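Local coordinates for putative carboxynorspermidine decarboxylase protein (PDB 3MT1), which probably catalyses the pyridoxal 5'-phosphate-dependent decarboxylation of carboxynorspermidine and carboxyspermidine to norspermidine and spermidine, at residues B[4-9]-B[339-344]; B[234-239]-B[320-325]; B[244-249]-B[314-319]; B[277-282]-B[304-309]. One frame throughout, in Å; residues are numbered along the deposited sequence.

Interaction 1: residues B[4-9]-B[339-344]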
loop_
_atom_site.group_PDB
_atom_site.type_symbol
_atom_site.label_atom_id
_atom_site.label_comp_id
_atom_site.label_asym_id
_atom_site.label_seq_id
_atom_site.Cartn_x
_atom_site.Cartn_y
_atom_site.Cartn_z
ATOM N N THR B 4 -1.169 -16.221 -13.291
ATOM C CA THR B 4 -1.845 -15.330 -12.386
ATOM C C THR B 4 -0.873 -14.957 -11.262
ATOM O O THR B 4 0.109 -15.629 -11.056
ATOM C CB THR B 4 -3.171 -15.910 -11.862
ATOM O OG1 THR B 4 -2.946 -17.192 -11.304
ATOM C CG2 THR B 4 -4.147 -16.037 -12.983
ATOM N N PRO B 5 -1.116 -13.845 -10.574
ATOM C CA PRO B 5 -2.160 -12.879 -10.840
ATOM C C PRO B 5 -1.717 -11.904 -11.911
ATOM O O PRO B 5 -0.506 -11.681 -12.098
ATOM C CB PRO B 5 -2.292 -12.144 -9.498
ATOM C CG PRO B 5 -0.939 -12.185 -8.897
ATOM C CD PRO B 5 -0.385 -13.543 -9.323
ATOM N N TYR B 6 -2.680 -11.327 -12.612
ATOM C CA TYR B 6 -2.420 -10.178 -13.457
ATOM C C TYR B 6 -3.682 -9.289 -13.551
ATOM O O TYR B 6 -4.818 -9.774 -13.344
ATOM C CB TYR B 6 -1.921 -10.602 -14.850
ATOM C CG TYR B 6 -2.801 -11.612 -15.556
ATOM C CD1 TYR B 6 -3.844 -11.206 -16.377
ATOM C CD2 TYR B 6 -2.581 -12.975 -15.410
ATOM C CE1 TYR B 6 -4.648 -12.144 -17.041
ATOM C CE2 TYR B 6 -3.384 -13.908 -16.059
ATOM C CZ TYR B 6 -4.419 -13.480 -16.863
ATOM O OH TYR B 6 -5.211 -14.407 -17.496
ATOM N N TYR B 7 -3.463 -7.996 -13.815
ATOM C CA TYR B 7 -4.542 -7.064 -14.076
ATOM C C TYR B 7 -4.759 -7.110 -15.568
ATOM O O TYR B 7 -3.798 -6.927 -16.334
ATOM C CB TYR B 7 -4.129 -5.642 -13.701
ATOM C CG TYR B 7 -3.751 -5.380 -12.250
ATOM C CD1 TYR B 7 -2.406 -5.268 -11.876
ATOM C CD2 TYR B 7 -4.728 -5.160 -11.274
ATOM C CE1 TYR B 7 -2.034 -5.008 -10.553
ATOM C CE2 TYR B 7 -4.379 -4.889 -9.937
ATOM C CZ TYR B 7 -3.019 -4.815 -9.581
ATOM O OH TYR B 7 -2.623 -4.554 -8.269
ATOM N N LEU B 8 -5.994 -7.330 -16.013
ATOM C CA LEU B 8 -6.241 -7.436 -17.456
ATOM C C LEU B 8 -7.056 -6.254 -17.926
ATOM O O LEU B 8 -8.216 -6.094 -17.562
ATOM C CB LEU B 8 -6.947 -8.747 -17.782
ATOM C CG LEU B 8 -7.256 -9.097 -19.243
ATOM C CD1 LEU B 8 -6.071 -8.977 -20.100
ATOM C CD2 LEU B 8 -7.804 -10.535 -19.371
ATOM N N ILE B 9 -6.445 -5.396 -18.710
ATOM C CA ILE B 9 -7.160 -4.258 -19.198
ATOM C C ILE B 9 -7.801 -4.609 -20.530
ATOM O O ILE B 9 -7.108 -4.913 -21.500
ATOM C CB ILE B 9 -6.242 -3.052 -19.341
ATOM C CG1 ILE B 9 -5.690 -2.651 -17.956
ATOM C CG2 ILE B 9 -6.980 -1.892 -20.066
ATOM C CD1 ILE B 9 -4.360 -1.854 -18.043
ATOM N N ALA B 339 1.213 -9.068 -12.938
ATOM C CA ALA B 339 1.611 -8.566 -14.242
ATOM C C ALA B 339 0.586 -7.567 -14.723
ATOM O O ALA B 339 -0.561 -7.581 -14.287
ATOM C CB ALA B 339 1.751 -9.764 -15.287
ATOM N N ILE B 340 0.987 -6.703 -15.636
ATOM C CA ILE B 340 0.048 -5.783 -16.229
ATOM C C ILE B 340 -0.179 -6.295 -17.643
ATOM O O ILE B 340 0.780 -6.500 -18.392
ATOM C CB ILE B 340 0.593 -4.323 -16.224
ATOM C CG1 ILE B 340 0.751 -3.804 -14.790
ATOM C CG2 ILE B 340 -0.288 -3.390 -17.066
ATOM C CD1 ILE B 340 1.324 -2.302 -14.702
ATOM N N ALA B 341 -1.446 -6.536 -17.986
ATOM C CA ALA B 341 -1.808 -7.083 -19.309
ATOM C C ALA B 341 -3.055 -6.474 -19.932
ATOM O O ALA B 341 -3.926 -5.928 -19.258
ATOM C CB ALA B 341 -1.918 -8.567 -19.255
ATOM N N ILE B 342 -3.090 -6.543 -21.244
ATOM C CA ILE B 342 -4.191 -6.010 -22.034
ATOM C C ILE B 342 -4.884 -7.120 -22.838
ATOM O O ILE B 342 -4.199 -7.887 -23.539
ATOM C CB ILE B 342 -3.638 -4.966 -23.023
ATOM C CG1 ILE B 342 -3.047 -3.799 -22.226
ATOM C CG2 ILE B 342 -4.715 -4.538 -24.027
ATOM C CD1 ILE B 342 -2.349 -2.720 -23.073
ATOM N N ARG B 343 -6.215 -7.220 -22.745
ATOM C CA ARG B 343 -6.979 -8.043 -23.705
ATOM C C ARG B 343 -7.202 -7.212 -24.961
ATOM O O ARG B 343 -7.892 -6.208 -24.907
ATOM C CB ARG B 343 -8.322 -8.508 -23.128
ATOM C CG ARG B 343 -8.978 -9.635 -23.945
ATOM C CD ARG B 343 -10.420 -9.909 -23.559
ATOM N NE ARG B 343 -10.531 -10.885 -22.467
ATOM C CZ ARG B 343 -10.882 -10.604 -21.201
ATOM N NH1 ARG B 343 -11.166 -9.351 -20.823
ATOM N NH2 ARG B 343 -10.945 -11.590 -20.295
ATOM N N GLU B 344 -6.594 -7.596 -26.075
ATOM C CA GLU B 344 -6.774 -6.832 -27.317
ATOM C C GLU B 344 -8.083 -7.244 -28.024
ATOM O O GLU B 344 -8.810 -8.117 -27.549
ATOM C CB GLU B 344 -5.576 -6.976 -28.271
ATOM C CG GLU B 344 -4.186 -6.885 -27.660
ATOM C CD GLU B 344 -3.492 -5.523 -27.785
ATOM O OE1 GLU B 344 -4.159 -4.468 -27.773
ATOM O OE2 GLU B 344 -2.241 -5.502 -27.870
HETATM O O HOH W 1 -10.462 -7.291 -18.234
#
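Strands 6-9 and 339-343 are parallel neighbours in the mixed sheet of the C-terminal sheet domain, so the N-terminal end of the chain is built into a domain completed more than 300 residues later. Five backbone hydrogen bonds join them, from Ala339 N to Pro5 O at one end to Arg343 N to Ile9 O at the other; the shortest, Ile9 N to Ala341 O, is 2.6 Å and almost straight. Leu8 leaves its strand on the face shared with Tyr6, Ala339 and Ala341. Its CG, anti to the backbone N (chi1 -178°), comes within 4.1 Å of Arg343 CB. From there CD1 turns to the backbone and CB of Arg343, while CD2 reaches the guanidinium. An alanine here would lack CG and both methyls and would probably leave the guanidinium less firmly placed beside Asp10, its salt-bridge partner through NH1. The Arg343 chain bends at chi3 (-88°), laying one guanidinium face against Leu8 CD2, which sits 3.4 Å from Arg343 NH2, toward the rim.

Interaction 2: residues B[234-239]-B[320-325]. With SO4 (sulfate ion), chain D.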
loop_
_atom_site.group_PDB
_atom_site.type_symbol
_atom_site.label_atom_id
_atom_site.label_comp_id
_atom_site.label_asym_id
_atom_site.label_seq_id
_atom_site.Cartn_x
_atom_site.Cartn_y
_atom_site.Cartn_z
ATOM N N ALA B 234 -14.259 7.352 -13.573
ATOM C CA ALA B 234 -15.158 7.249 -14.715
ATOM C C ALA B 234 -14.467 6.882 -16.058
ATOM O O ALA B 234 -15.107 6.384 -16.994
ATOM C CB ALA B 234 -16.005 8.495 -14.841
ATOM N N SER B 235 -13.166 7.119 -16.163
ATOM C CA SER B 235 -12.426 6.718 -17.355
ATOM C C SER B 235 -12.263 5.207 -17.477
ATOM O O SER B 235 -12.184 4.659 -18.582
ATOM C CB SER B 235 -11.029 7.334 -17.310
ATOM O OG SER B 235 -11.145 8.726 -17.137
ATOM N N ILE B 236 -12.230 4.547 -16.329
ATOM C CA ILE B 236 -11.618 3.256 -16.236
ATOM C C ILE B 236 -12.588 2.194 -15.694
ATOM O O ILE B 236 -12.243 1.013 -15.583
ATOM C CB ILE B 236 -10.320 3.428 -15.419
ATOM C CG1 ILE B 236 -9.176 2.860 -16.180
ATOM C CG2 ILE B 236 -10.395 3.021 -13.924
ATOM C CD1 ILE B 236 -8.642 3.855 -17.145
ATOM N N THR B 237 -13.796 2.664 -15.373
ATOM C CA THR B 237 -14.874 1.891 -14.786
ATOM C C THR B 237 -15.129 0.608 -15.583
ATOM O O THR B 237 -15.240 0.640 -16.807
ATOM C CB THR B 237 -16.166 2.789 -14.650
ATOM O OG1 THR B 237 -17.069 2.256 -13.669
ATOM C CG2 THR B 237 -16.907 2.953 -15.978
ATOM N N LYS B 238 -15.186 -0.526 -14.886
ATOM C CA LYS B 238 -15.569 -1.822 -15.496
ATOM C C LYS B 238 -14.697 -2.244 -16.685
ATOM O O LYS B 238 -15.100 -3.088 -17.496
ATOM C CB LYS B 238 -17.049 -1.796 -15.925
ATOM C CG LYS B 238 -18.017 -1.654 -14.755
ATOM C CD LYS B 238 -19.427 -1.414 -15.265
ATOM C CE LYS B 238 -20.041 -0.148 -14.615
ATOM N NZ LYS B 238 -20.242 -0.283 -13.125
ATOM N N SER B 239 -13.515 -1.654 -16.798
ATOM C CA SER B 239 -12.680 -1.907 -17.948
ATOM C C SER B 239 -11.706 -3.011 -17.691
ATOM O O SER B 239 -11.228 -3.638 -18.643
ATOM C CB SER B 239 -11.872 -0.678 -18.341
ATOM O OG SER B 239 -10.724 -0.582 -17.511
ATOM N N ASP B 320 -13.869 -4.825 -12.136
ATOM C CA ASP B 320 -13.619 -3.405 -11.950
ATOM C C ASP B 320 -12.391 -3.110 -11.108
ATOM O O ASP B 320 -12.480 -2.422 -10.098
ATOM C CB ASP B 320 -14.824 -2.721 -11.315
ATOM C CG ASP B 320 -14.864 -1.246 -11.637
ATOM O OD1 ASP B 320 -14.109 -0.845 -12.558
ATOM O OD2 ASP B 320 -15.650 -0.499 -11.011
ATOM N N ALA B 321 -11.243 -3.611 -11.531
ATOM C CA ALA B 321 -10.056 -3.472 -10.745
ATOM C C ALA B 321 -9.041 -2.435 -11.237
ATOM O O ALA B 321 -7.905 -2.466 -10.799
ATOM C CB ALA B 321 -9.397 -4.831 -10.609
ATOM N N ALA B 322 -9.417 -1.499 -12.109
ATOM C CA ALA B 322 -8.411 -0.557 -12.659
ATOM C C ALA B 322 -8.081 0.667 -11.791
ATOM O O ALA B 322 -6.930 1.131 -11.779
ATOM C CB ALA B 322 -8.779 -0.115 -14.075
ATOM N N GLY B 323 -9.076 1.212 -11.097
ATOM C CA GLY B 323 -8.889 2.438 -10.343
ATOM C C GLY B 323 -8.295 2.242 -8.961
ATOM O O GLY B 323 -8.748 1.365 -8.179
ATOM N N TYR B 324 -7.294 3.068 -8.641
ATOM C CA TYR B 324 -6.754 3.117 -7.294
ATOM C C TYR B 324 -6.219 1.737 -6.892
ATOM O O TYR B 324 -6.149 1.393 -5.700
ATOM C CB TYR B 324 -7.821 3.640 -6.291
ATOM C CG TYR B 324 -8.248 5.055 -6.589
ATOM C CD1 TYR B 324 -7.398 6.146 -6.308
ATOM C CD2 TYR B 324 -9.474 5.313 -7.229
ATOM C CE1 TYR B 324 -7.785 7.483 -6.629
ATOM C CE2 TYR B 324 -9.876 6.615 -7.549
ATOM C CZ TYR B 324 -9.041 7.689 -7.238
ATOM O OH TYR B 324 -9.458 8.960 -7.590
ATOM N N THR B 325 -5.857 0.936 -7.888
ATOM C CA THR B 325 -5.296 -0.381 -7.607
ATOM C C THR B 325 -3.832 -0.392 -8.030
ATOM O O THR B 325 -2.950 -0.433 -7.197
ATOM C CB THR B 325 -6.057 -1.470 -8.345
ATOM O OG1 THR B 325 -6.057 -1.147 -9.753
ATOM C CG2 THR B 325 -7.517 -1.582 -7.803
HETATM S S SO4 D . -12.295 10.154 -9.194
HETATM O O1 SO4 D . -13.265 10.065 -8.112
HETATM O O2 SO4 D . -11.651 8.872 -9.419
HETATM O O3 SO4 D . -13.081 10.528 -10.376
HETATM O O4 SO4 D . -11.293 11.197 -8.935
#
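Segment 234-239 leads from 226-229, the last strand of the parallel barrel, into strand 240-251 of the mixed sheet, and meets the loop after strand 315-318 where barrel and sheet join. Polar contact rests on one hydrogen bond, from Lys238 N to Asp320 OD1 (2.6 Å, N-H...O angle 157°). The carboxylate swings in with CG anti to its own backbone N (chi1 -156°), and the N-H meets OD1 from well above the carboxylate plane. Lys238 stands in the type II beta turn from Ile236 to Ser239, whose first carbonyl is gripped twice: Ile236 O accepts from Ser239 N at 3.2 Å and from Ser239 OG at 2.9 Å.

The apolar part is small. Ile236 CG2 lies 3.5 Å from Ala322 CB and 3.6 Å from Gly323 N, while Ile236 CG1 packs against the same methyl. Tyr324 OH donates to O2 of a sulfate ion, probably from the crystallisation liquor, which is also held by the backbone N atoms of Gly199, Gly232 and Glu233.

An alanine at Asp320 would remove this acceptor and would probably weaken the hold of the loop on the turn. The carboxylate also lies close to the side chain of Glu233, a predicted substrate-binding residue, with Lys238 NZ 5.1 Å from Asp320 OD2; the lysine may partly offset the clustered negative charge, while the main-chain N-H would help to stabilise the ionised aspartate.

Interaction 3: residues B[244-249]-B[314-319]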
loop_
_atom_site.group_PDB
_atom_site.type_symbol
_atom_site.label_atom_id
_atom_site.label_comp_id
_atom_site.label_asym_id
_atom_site.label_seq_id
_atom_site.Cartn_x
_atom_site.Cartn_y
_atom_site.Cartn_z
ATOM N N VAL B 244 -7.110 -14.218 -10.883
ATOM C CA VAL B 244 -6.424 -15.040 -9.860
ATOM C C VAL B 244 -6.787 -16.552 -9.916
ATOM O O VAL B 244 -7.768 -16.945 -10.554
ATOM C CB VAL B 244 -6.657 -14.538 -8.397
ATOM C CG1 VAL B 244 -6.292 -13.065 -8.237
ATOM C CG2 VAL B 244 -8.104 -14.788 -7.956
ATOM N N THR B 245 -5.990 -17.371 -9.227
ATOM C CA THR B 245 -6.166 -18.791 -9.185
ATOM C C THR B 245 -6.410 -19.167 -7.742
ATOM O O THR B 245 -5.884 -18.524 -6.846
ATOM C CB THR B 245 -4.907 -19.527 -9.729
ATOM O OG1 THR B 245 -4.697 -19.154 -11.092
ATOM C CG2 THR B 245 -5.100 -21.004 -9.729
ATOM N N VAL B 246 -7.209 -20.214 -7.518
ATOM C CA VAL B 246 -7.360 -20.786 -6.177
ATOM C C VAL B 246 -6.188 -21.706 -5.936
ATOM O O VAL B 246 -5.805 -22.467 -6.820
ATOM C CB VAL B 246 -8.666 -21.547 -6.039
ATOM C CG1 VAL B 246 -8.715 -22.360 -4.742
ATOM C CG2 VAL B 246 -9.833 -20.564 -6.129
ATOM N N LEU B 247 -5.603 -21.604 -4.749
ATOM C CA LEU B 247 -4.419 -22.370 -4.386
ATOM C C LEU B 247 -4.705 -23.419 -3.299
ATOM O O LEU B 247 -4.035 -24.437 -3.225
ATOM C CB LEU B 247 -3.315 -21.423 -3.904
ATOM C CG LEU B 247 -2.765 -20.343 -4.816
ATOM C CD1 LEU B 247 -1.808 -19.588 -4.008
ATOM C CD2 LEU B 247 -2.067 -20.912 -6.041
ATOM N N ASP B 248 -5.684 -23.150 -2.448
ATOM C CA ASP B 248 -6.072 -24.088 -1.412
ATOM C C ASP B 248 -7.516 -23.892 -1.021
ATOM O O ASP B 248 -8.090 -22.818 -1.177
ATOM C CB ASP B 248 -5.182 -23.983 -0.175
ATOM C CG ASP B 248 -5.079 -25.305 0.587
ATOM O OD1 ASP B 248 -5.254 -26.402 -0.027
ATOM O OD2 ASP B 248 -4.807 -25.242 1.810
ATOM N N THR B 249 -8.096 -24.960 -0.503
ATOM C CA THR B 249 -9.489 -24.974 -0.132
ATOM C C THR B 249 -9.563 -25.441 1.306
ATOM O O THR B 249 -8.744 -26.237 1.729
ATOM C CB THR B 249 -10.235 -25.850 -1.129
ATOM O OG1 THR B 249 -10.712 -24.987 -2.177
ATOM C CG2 THR B 249 -11.373 -26.609 -0.496
ATOM N N ASP B 314 -8.660 -23.347 -9.994
ATOM C CA ASP B 314 -9.777 -22.615 -10.590
ATOM C C ASP B 314 -9.477 -21.145 -10.623
ATOM O O ASP B 314 -8.829 -20.607 -9.718
ATOM C CB ASP B 314 -11.086 -22.871 -9.832
ATOM C CG ASP B 314 -11.638 -24.291 -10.064
ATOM O OD1 ASP B 314 -11.126 -25.003 -10.968
ATOM O OD2 ASP B 314 -12.594 -24.688 -9.347
ATOM N N ARG B 315 -9.968 -20.508 -11.673
ATOM C CA ARG B 315 -9.630 -19.162 -12.000
ATOM C C ARG B 315 -10.779 -18.287 -11.555
ATOM O O ARG B 315 -11.930 -18.610 -11.824
ATOM C CB ARG B 315 -9.440 -19.054 -13.508
ATOM C CG ARG B 315 -9.583 -17.642 -14.008
ATOM C CD ARG B 315 -8.358 -16.780 -13.565
ATOM N NE ARG B 315 -7.196 -17.234 -14.314
ATOM C CZ ARG B 315 -6.962 -16.839 -15.554
ATOM N NH1 ARG B 315 -7.798 -15.976 -16.110
ATOM N NH2 ARG B 315 -5.904 -17.279 -16.226
ATOM N N ILE B 316 -10.454 -17.188 -10.869
ATOM C CA ILE B 316 -11.420 -16.185 -10.408
ATOM C C ILE B 316 -11.021 -14.780 -10.908
ATOM O O ILE B 316 -9.854 -14.415 -10.820
ATOM C CB ILE B 316 -11.500 -16.210 -8.852
ATOM C CG1 ILE B 316 -12.274 -17.451 -8.366
ATOM C CG2 ILE B 316 -12.120 -14.904 -8.270
ATOM C CD1 ILE B 316 -12.059 -17.775 -6.899
ATOM N N SER B 317 -11.981 -14.016 -11.424
ATOM C CA SER B 317 -11.740 -12.660 -11.943
ATOM C C SER B 317 -12.367 -11.561 -11.061
ATOM O O SER B 317 -13.577 -11.386 -11.058
ATOM C CB SER B 317 -12.310 -12.502 -13.372
ATOM O OG SER B 317 -12.113 -13.658 -14.158
ATOM N N PHE B 318 -11.569 -10.787 -10.341
ATOM C CA PHE B 318 -12.173 -9.656 -9.638
ATOM C C PHE B 318 -12.480 -8.555 -10.610
ATOM O O PHE B 318 -11.650 -8.157 -11.402
ATOM C CB PHE B 318 -11.351 -9.222 -8.423
ATOM C CG PHE B 318 -11.262 -10.302 -7.395
ATOM C CD1 PHE B 318 -12.400 -10.735 -6.740
ATOM C CD2 PHE B 318 -10.055 -10.957 -7.143
ATOM C CE1 PHE B 318 -12.346 -11.774 -5.807
ATOM C CE2 PHE B 318 -9.972 -11.995 -6.210
ATOM C CZ PHE B 318 -11.133 -12.410 -5.544
ATOM N N GLN B 319 -13.700 -8.084 -10.548
ATOM C CA GLN B 319 -14.200 -7.134 -11.528
ATOM C C GLN B 319 -13.827 -5.710 -11.144
ATOM O O GLN B 319 -13.529 -5.426 -9.971
ATOM C CB GLN B 319 -15.728 -7.271 -11.666
ATOM C CG GLN B 319 -16.191 -8.662 -12.069
ATOM C CD GLN B 319 -15.663 -9.105 -13.436
ATOM O OE1 GLN B 319 -15.746 -8.380 -14.444
ATOM N NE2 GLN B 319 -15.110 -10.307 -13.470
#
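Val244 and Ile316 share one face of the antiparallel pair made by strands 244-249 and 315-318, and the end of Phe318 comes in beside them, with Val244 CG2 in contact with both. This methyl takes the crowded position between the backbone N and carbonyl carbon of Val244, which brings it 3.8 Å from Ile316 CB and equally near Phe318 CE2. The valine and phenylalanine side chains cross obliquely, and Ile316 CG2 lies over one face of the Phe318 ring, offset toward its rim. Farther along, Val246 CG2 meets the tip of the isoleucine, Ile316 CD1, at 3.7 Å, again in an oblique crossing.

Val244 and Ile316 form a hydrogen-bonded pair: Val244 N donates to Ile316 O at 2.8 Å, and Ile316 N returns a bond of 2.7 Å to Val244 O. A third bond, Val246 N to Asp314 O, continues the pairing past the non-hydrogen-bonded pair Thr245 and Arg315. On the face of that pair, Arg315 bends at chi2 and chi3 so that CD comes beside Val244 O, while NH1 forms a salt bridge with Glu243.

The strands belong to the mixed sheet of the C-terminal domain. Strand 255-259 pairs with 240-251, the Phe318 ring stacks on that of Phe301 in strand 300-306, and Asp248 hydrogen-bonds Ser100 and Ser102 of the second subunit.

Interaction 4: residues B[277-282]-B[304-309]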
loop_
_atom_site.group_PDB
_atom_site.type_symbol
_atom_site.label_atom_id
_atom_site.label_comp_id
_atom_site.label_asym_id
_atom_site.label_seq_id
_atom_site.Cartn_x
_atom_site.Cartn_y
_atom_site.Cartn_z
ATOM N N ALA B 277 -14.476 -7.062 -2.792
ATOM C CA ALA B 277 -14.270 -7.029 -4.228
ATOM C C ALA B 277 -15.521 -7.480 -4.977
ATOM O O ALA B 277 -16.576 -7.664 -4.368
ATOM C CB ALA B 277 -13.046 -7.865 -4.613
ATOM N N LYS B 278 -15.439 -7.647 -6.289
ATOM C CA LYS B 278 -16.628 -8.095 -7.026
ATOM C C LYS B 278 -16.394 -9.273 -7.951
ATOM O O LYS B 278 -15.380 -9.313 -8.658
ATOM C CB LYS B 278 -17.242 -6.953 -7.815
ATOM C CG LYS B 278 -18.011 -5.992 -6.971
ATOM C CD LYS B 278 -18.349 -4.741 -7.774
ATOM C CE LYS B 278 -17.195 -3.753 -7.774
ATOM N NZ LYS B 278 -16.574 -3.746 -6.414
ATOM N N VAL B 279 -17.362 -10.193 -7.955
ATOM C CA VAL B 279 -17.347 -11.384 -8.775
ATOM C C VAL B 279 -18.629 -11.476 -9.630
ATOM O O VAL B 279 -19.650 -10.843 -9.327
ATOM C CB VAL B 279 -17.126 -12.620 -7.886
ATOM C CG1 VAL B 279 -17.046 -13.860 -8.704
ATOM C CG2 VAL B 279 -15.800 -12.463 -7.116
ATOM N N LEU B 280 -18.555 -12.240 -10.723
ATOM C CA LEU B 280 -19.691 -12.462 -11.620
ATOM C C LEU B 280 -19.812 -13.929 -11.997
ATOM O O LEU B 280 -18.811 -14.605 -12.192
ATOM C CB LEU B 280 -19.559 -11.657 -12.911
ATOM C CG LEU B 280 -19.606 -10.135 -12.919
ATOM C CD1 LEU B 280 -19.402 -9.663 -14.353
ATOM C CD2 LEU B 280 -20.893 -9.568 -12.337
ATOM N N PRO B 281 -21.053 -14.449 -12.043
ATOM C CA PRO B 281 -22.238 -13.850 -11.434
ATOM C C PRO B 281 -22.095 -14.087 -9.943
ATOM O O PRO B 281 -21.349 -14.992 -9.511
ATOM C CB PRO B 281 -23.347 -14.729 -11.950
ATOM C CG PRO B 281 -22.679 -16.072 -12.064
ATOM C CD PRO B 281 -21.344 -15.775 -12.614
ATOM N N ASN B 282 -22.749 -13.309 -9.117
ATOM C CA ASN B 282 -22.513 -13.639 -7.727
ATOM C C ASN B 282 -23.632 -14.559 -7.274
ATOM O O ASN B 282 -24.414 -14.227 -6.374
ATOM C CB ASN B 282 -22.321 -12.404 -6.847
ATOM C CG ASN B 282 -21.831 -12.761 -5.471
ATOM O OD1 ASN B 282 -21.292 -13.843 -5.257
ATOM N ND2 ASN B 282 -22.024 -11.865 -4.527
ATOM N N PHE B 304 -18.490 -14.791 -1.479
ATOM C CA PHE B 304 -19.217 -14.853 -2.724
ATOM C C PHE B 304 -19.966 -16.140 -2.926
ATOM O O PHE B 304 -19.711 -17.144 -2.280
ATOM C CB PHE B 304 -18.299 -14.585 -3.907
ATOM C CG PHE B 304 -17.644 -13.252 -3.851
ATOM C CD1 PHE B 304 -18.367 -12.108 -4.138
ATOM C CD2 PHE B 304 -16.308 -13.135 -3.466
ATOM C CE1 PHE B 304 -17.776 -10.874 -4.065
ATOM C CE2 PHE B 304 -15.709 -11.893 -3.387
ATOM C CZ PHE B 304 -16.449 -10.756 -3.689
ATOM N N ARG B 305 -20.938 -16.065 -3.820
ATOM C CA ARG B 305 -21.625 -17.228 -4.337
ATOM C C ARG B 305 -20.960 -17.694 -5.646
ATOM O O ARG B 305 -20.482 -16.890 -6.469
ATOM C CB ARG B 305 -23.116 -16.925 -4.518
ATOM C CG ARG B 305 -23.904 -17.000 -3.238
ATOM C CD ARG B 305 -25.183 -16.186 -3.306
ATOM N NE ARG B 305 -26.161 -16.676 -2.339
ATOM C CZ ARG B 305 -26.991 -15.899 -1.639
ATOM N NH1 ARG B 305 -26.953 -14.574 -1.782
ATOM N NH2 ARG B 305 -27.858 -16.446 -0.782
ATOM N N PHE B 306 -20.910 -19.013 -5.776
ATOM C CA PHE B 306 -20.440 -19.707 -6.953
ATOM C C PHE B 306 -21.442 -20.819 -7.201
ATOM O O PHE B 306 -22.197 -21.198 -6.298
ATOM C CB PHE B 306 -19.053 -20.277 -6.696
ATOM C CG PHE B 306 -18.023 -19.223 -6.380
ATOM C CD1 PHE B 306 -17.350 -18.569 -7.407
ATOM C CD2 PHE B 306 -17.754 -18.870 -5.058
ATOM C CE1 PHE B 306 -16.411 -17.581 -7.126
ATOM C CE2 PHE B 306 -16.822 -17.890 -4.768
ATOM C CZ PHE B 306 -16.145 -17.239 -5.797
ATOM N N ALA B 307 -21.472 -21.321 -8.432
ATOM C CA ALA B 307 -22.440 -22.346 -8.821
ATOM C C ALA B 307 -21.887 -23.738 -8.489
ATOM O O ALA B 307 -22.641 -24.634 -8.089
ATOM C CB ALA B 307 -22.751 -22.218 -10.280
ATOM N N GLU B 308 -20.561 -23.888 -8.636
ATOM C CA GLU B 308 -19.839 -25.150 -8.375
ATOM C C GLU B 308 -18.753 -24.977 -7.333
ATOM O O GLU B 308 -18.025 -23.971 -7.317
ATOM C CB GLU B 308 -19.157 -25.707 -9.636
ATOM C CG GLU B 308 -19.946 -25.588 -10.932
ATOM C CD GLU B 308 -19.770 -24.233 -11.585
ATOM O OE1 GLU B 308 -19.014 -23.408 -11.023
ATOM O OE2 GLU B 308 -20.395 -23.991 -12.646
ATOM N N GLU B 309 -18.639 -25.994 -6.489
ATOM C CA GLU B 309 -17.515 -26.177 -5.589
ATOM C C GLU B 309 -16.184 -25.755 -6.233
ATOM O O GLU B 309 -15.852 -26.199 -7.344
ATOM C CB GLU B 309 -17.451 -27.643 -5.184
ATOM C CG GLU B 309 -16.807 -27.888 -3.848
ATOM C CD GLU B 309 -16.192 -29.262 -3.743
ATOM O OE1 GLU B 309 -16.389 -30.104 -4.656
ATOM O OE2 GLU B 309 -15.510 -29.504 -2.730
#
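Segment 277-282 is an irregular connection with a cis peptide before Pro281, whereas 304-309 begins in strand 300-306 and runs on into a loop. Their backbones come together at Asn282 and Arg305, whose CA atoms are 5.0 Å apart. The link here is made by a side chain: Asn282 CG stands anti to its backbone N (chi1 -170°), and OD1 accepts from Arg305 N at 2.7 Å, with the donor in the plane of the amide carbonyl.

Phe304 lies between this bond and the start of the connection, touching Ala277, Val279 and Asn282. In the C-terminal sheet domain of this decarboxylase family, its strand pairs antiparallel with 286-291, and the connection from helix 268-273 to that strand packs across the phenylalanine. Val279 CG2 sits over the ring centre in a CH-pi contact, 3.6 Å from the centroid and 5° off the ring normal. The ring edge faces oxygen: Ala277 O lies in plane, 3.2 Å from Phe304 CZ. The Asn282 amide, turned 65° from the ring, stands at the edge near Phe304 CD1. The other methyl, Val279 CG1, reaches Phe306 CE1 at 4.1 Å, the two side chains crossing at about a right angle.

Interactions 1, 3 and 4 all reach the mixed sheet of the C-terminal domain, whereas interaction 2 joins the short helix 233-236 and the turn after it to the loop after strand 315-318, nearer the centre of the chain and the predicted substrate site. Interaction 1 is the most buried, and like interaction 3 it relies on regular main-chain pairing, one parallel and the other antiparallel. The two meet where Thr4 OG1 and Thr245 OG1 probably share a hydrogen bond. Interactions 2, 3 and 4 are partly buried; in 2 and 4 a single cross-segment hydrogen bond runs from a backbone N-H to a side-chain oxygen. Phe318 links interactions 3 and 4 by packing on Ala277 and Val279.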